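Uncharacterized oxidoreductase yvaA (Bacillus subtilis subsp. subtilis, PDB 3GDO) catalyses the reversible NADPH-dependent reduction of scyllo-inosose to scyllo-inositol and cannot use NADH in place of NADPH. Local coordinates at residues N129-T133 with I295-S301. Sequence-based numbering, arbitrary orientation.
Sequences NDFLT and IPSVNGS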
loop_
_atom_site.group_PDB
_atom_site.type_symbol
_atom_site.label_atom_id
_atom_site.label_comp_id
_atom_site.label_asym_id
_atom_site.label_seq_id
_atom_site.Cartn_x
_atom_site.Cartn_y
_atom_site.Cartn_z
ATOM N N ASN B 129 9.034 2.748 19.526
ATOM C CA ASN B 129 8.050 3.763 19.941
ATOM C C ASN B 129 6.699 3.680 19.224
ATOM O O ASN B 129 5.644 3.608 19.869
ATOM C CB ASN B 129 8.626 5.201 19.941
ATOM C CG ASN B 129 9.442 5.573 18.688
ATOM O OD1 ASN B 129 9.277 5.034 17.559
ATOM N ND2 ASN B 129 10.323 6.531 18.887
ATOM N N ASP B 130 6.731 3.661 17.887
ATOM C CA ASP B 130 5.498 3.668 17.101
ATOM C C ASP B 130 4.618 2.470 17.433
ATOM O O ASP B 130 3.402 2.622 17.673
ATOM C CB ASP B 130 5.792 3.769 15.584
ATOM C CG ASP B 130 6.975 2.895 15.125
ATOM O OD1 ASP B 130 7.255 1.849 15.769
ATOM O OD2 ASP B 130 7.634 3.243 14.094
ATOM N N PHE B 131 5.222 1.280 17.457
ATOM C CA PHE B 131 4.475 0.077 17.772
ATOM C C PHE B 131 3.889 0.120 19.191
ATOM O O PHE B 131 2.755 -0.281 19.406
ATOM C CB PHE B 131 5.312 -1.184 17.549
ATOM C CG PHE B 131 4.500 -2.446 17.585
ATOM C CD1 PHE B 131 3.604 -2.737 16.583
ATOM C CD2 PHE B 131 4.639 -3.349 18.623
ATOM C CE1 PHE B 131 2.841 -3.884 16.623
ATOM C CE2 PHE B 131 3.879 -4.499 18.686
ATOM C CZ PHE B 131 2.985 -4.783 17.673
ATOM N N LEU B 132 4.637 0.660 20.135
ATOM C CA LEU B 132 4.141 0.768 21.487
ATOM C C LEU B 132 2.934 1.685 21.495
ATOM O O LEU B 132 1.949 1.399 22.187
ATOM C CB LEU B 132 5.229 1.282 22.449
ATOM C CG LEU B 132 6.285 0.232 22.856
ATOM C CD1 LEU B 132 7.232 0.856 23.877
ATOM C CD2 LEU B 132 5.645 -1.091 23.397
ATOM N N THR B 133 3.026 2.772 20.724
ATOM C CA THR B 133 1.936 3.755 20.616
ATOM C C THR B 133 0.649 3.101 20.102
ATOM O O THR B 133 -0.401 3.235 20.735
ATOM C CB THR B 133 2.359 4.913 19.737
ATOM O OG1 THR B 133 3.605 5.420 20.227
ATOM C CG2 THR B 133 1.267 6.026 19.661
ATOM N N ILE B 295 -0.983 12.231 18.140
ATOM C CA ILE B 295 -0.707 11.377 19.314
ATOM C C ILE B 295 0.793 11.338 19.655
ATOM O O ILE B 295 1.591 10.793 18.874
ATOM C CB ILE B 295 -1.210 9.924 19.115
ATOM C CG1 ILE B 295 -2.656 9.895 18.593
ATOM C CG2 ILE B 295 -1.067 9.110 20.402
ATOM C CD1 ILE B 295 -3.717 10.401 19.577
ATOM N N PRO B 296 1.196 11.932 20.809
ATOM C CA PRO B 296 2.623 11.839 21.163
ATOM C C PRO B 296 2.997 10.366 21.373
ATOM O O PRO B 296 2.268 9.639 22.029
ATOM C CB PRO B 296 2.736 12.670 22.473
ATOM C CG PRO B 296 1.458 13.527 22.500
ATOM C CD PRO B 296 0.412 12.654 21.837
ATOM N N SER B 297 4.085 9.919 20.751
ATOM C CA SER B 297 4.448 8.501 20.776
ATOM C C SER B 297 4.906 8.061 22.176
ATOM O O SER B 297 5.597 8.809 22.848
ATOM C CB SER B 297 5.567 8.237 19.760
ATOM O OG SER B 297 5.269 8.786 18.482
ATOM N N VAL B 298 4.516 6.867 22.614
ATOM C CA VAL B 298 5.120 6.226 23.807
ATOM C C VAL B 298 6.618 6.070 23.517
ATOM O O VAL B 298 6.981 5.738 22.389
ATOM C CB VAL B 298 4.528 4.827 24.042
ATOM C CG1 VAL B 298 5.218 4.112 25.224
ATOM C CG2 VAL B 298 3.030 4.916 24.274
ATOM N N ASN B 299 7.477 6.342 24.493
ATOM C CA ASN B 299 8.919 6.167 24.330
ATOM C C ASN B 299 9.264 4.719 23.969
ATOM O O ASN B 299 8.671 3.813 24.491
ATOM C CB ASN B 299 9.688 6.632 25.591
ATOM C CG ASN B 299 9.737 8.169 25.717
ATOM O OD1 ASN B 299 8.768 8.842 25.383
ATOM N ND2 ASN B 299 10.861 8.716 26.183
ATOM N N GLY B 300 10.191 4.510 23.042
ATOM C CA GLY B 300 10.638 3.149 22.720
ATOM C C GLY B 300 11.440 2.600 23.900
ATOM O O GLY B 300 12.133 3.370 24.597
ATOM N N SER B 301 11.369 1.289 24.121
ATOM C CA SER B 301 11.923 0.677 25.356
ATOM C C SER B 301 12.526 -0.706 25.120
ATOM O O SER B 301 11.947 -1.717 25.547
ATOM C CB SER B 301 10.790 0.581 26.391
ATOM O OG SER B 301 11.271 0.130 27.639
#
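I295 CG2 lies 3.9 Å from T133 CG2, methyl against methyl, and the branched chains cross at a slant, with F248 of the sheet touching both. The extended loop then runs over the first turn of helix 129-139. S297 sets its CA 3.2 Å from T133 OG1, and its own OG, the short polar end that suits serine here, bonds to D274 OD2. V298 N donates to T133 OG1 (2.9 Å, bent at 136°). That oxygen sits anti to the carbonyl carbon of T133 (chi1 -53°), which brings it back over the helix to donate in turn to N129 O at 2.8 Å, from above the carbonyl plane. N129 O also takes the helical bond from T133 N, so two donors grip it. A valine in place of T133 would probably leave V298 N without this acceptor and N129 O with one donor fewer. The isopropyl group of V298 crosses the L132 chain at about a right angle, CB to CB 3.9 Å, and its CG1 also approaches L132 CD1. N129 CB lies 3.0 Å from V298 O, while its amide ND2 bonds to G272 O. Beyond V298, N299 directs its amide to W271 O and gives the helix its backbone: L132 CD1 lies 3.3 Å from N299 O. At G300 the two backbones come nearest, CA to CA, 3.8 Å from N129; having no side chain, the glycine passes beside N129 N, which is bonded to D254. S301 touches L132 lightly, and its OG is hydrogen-bonded to OG1 of T304 in the next helix. One hydroxyl thus relays a hydrogen bond from loop amide to helix carbonyl between two aliphatic patches, tying the first turn of the helix to the loop that leaves the sheet of the C-terminal alpha/beta domain.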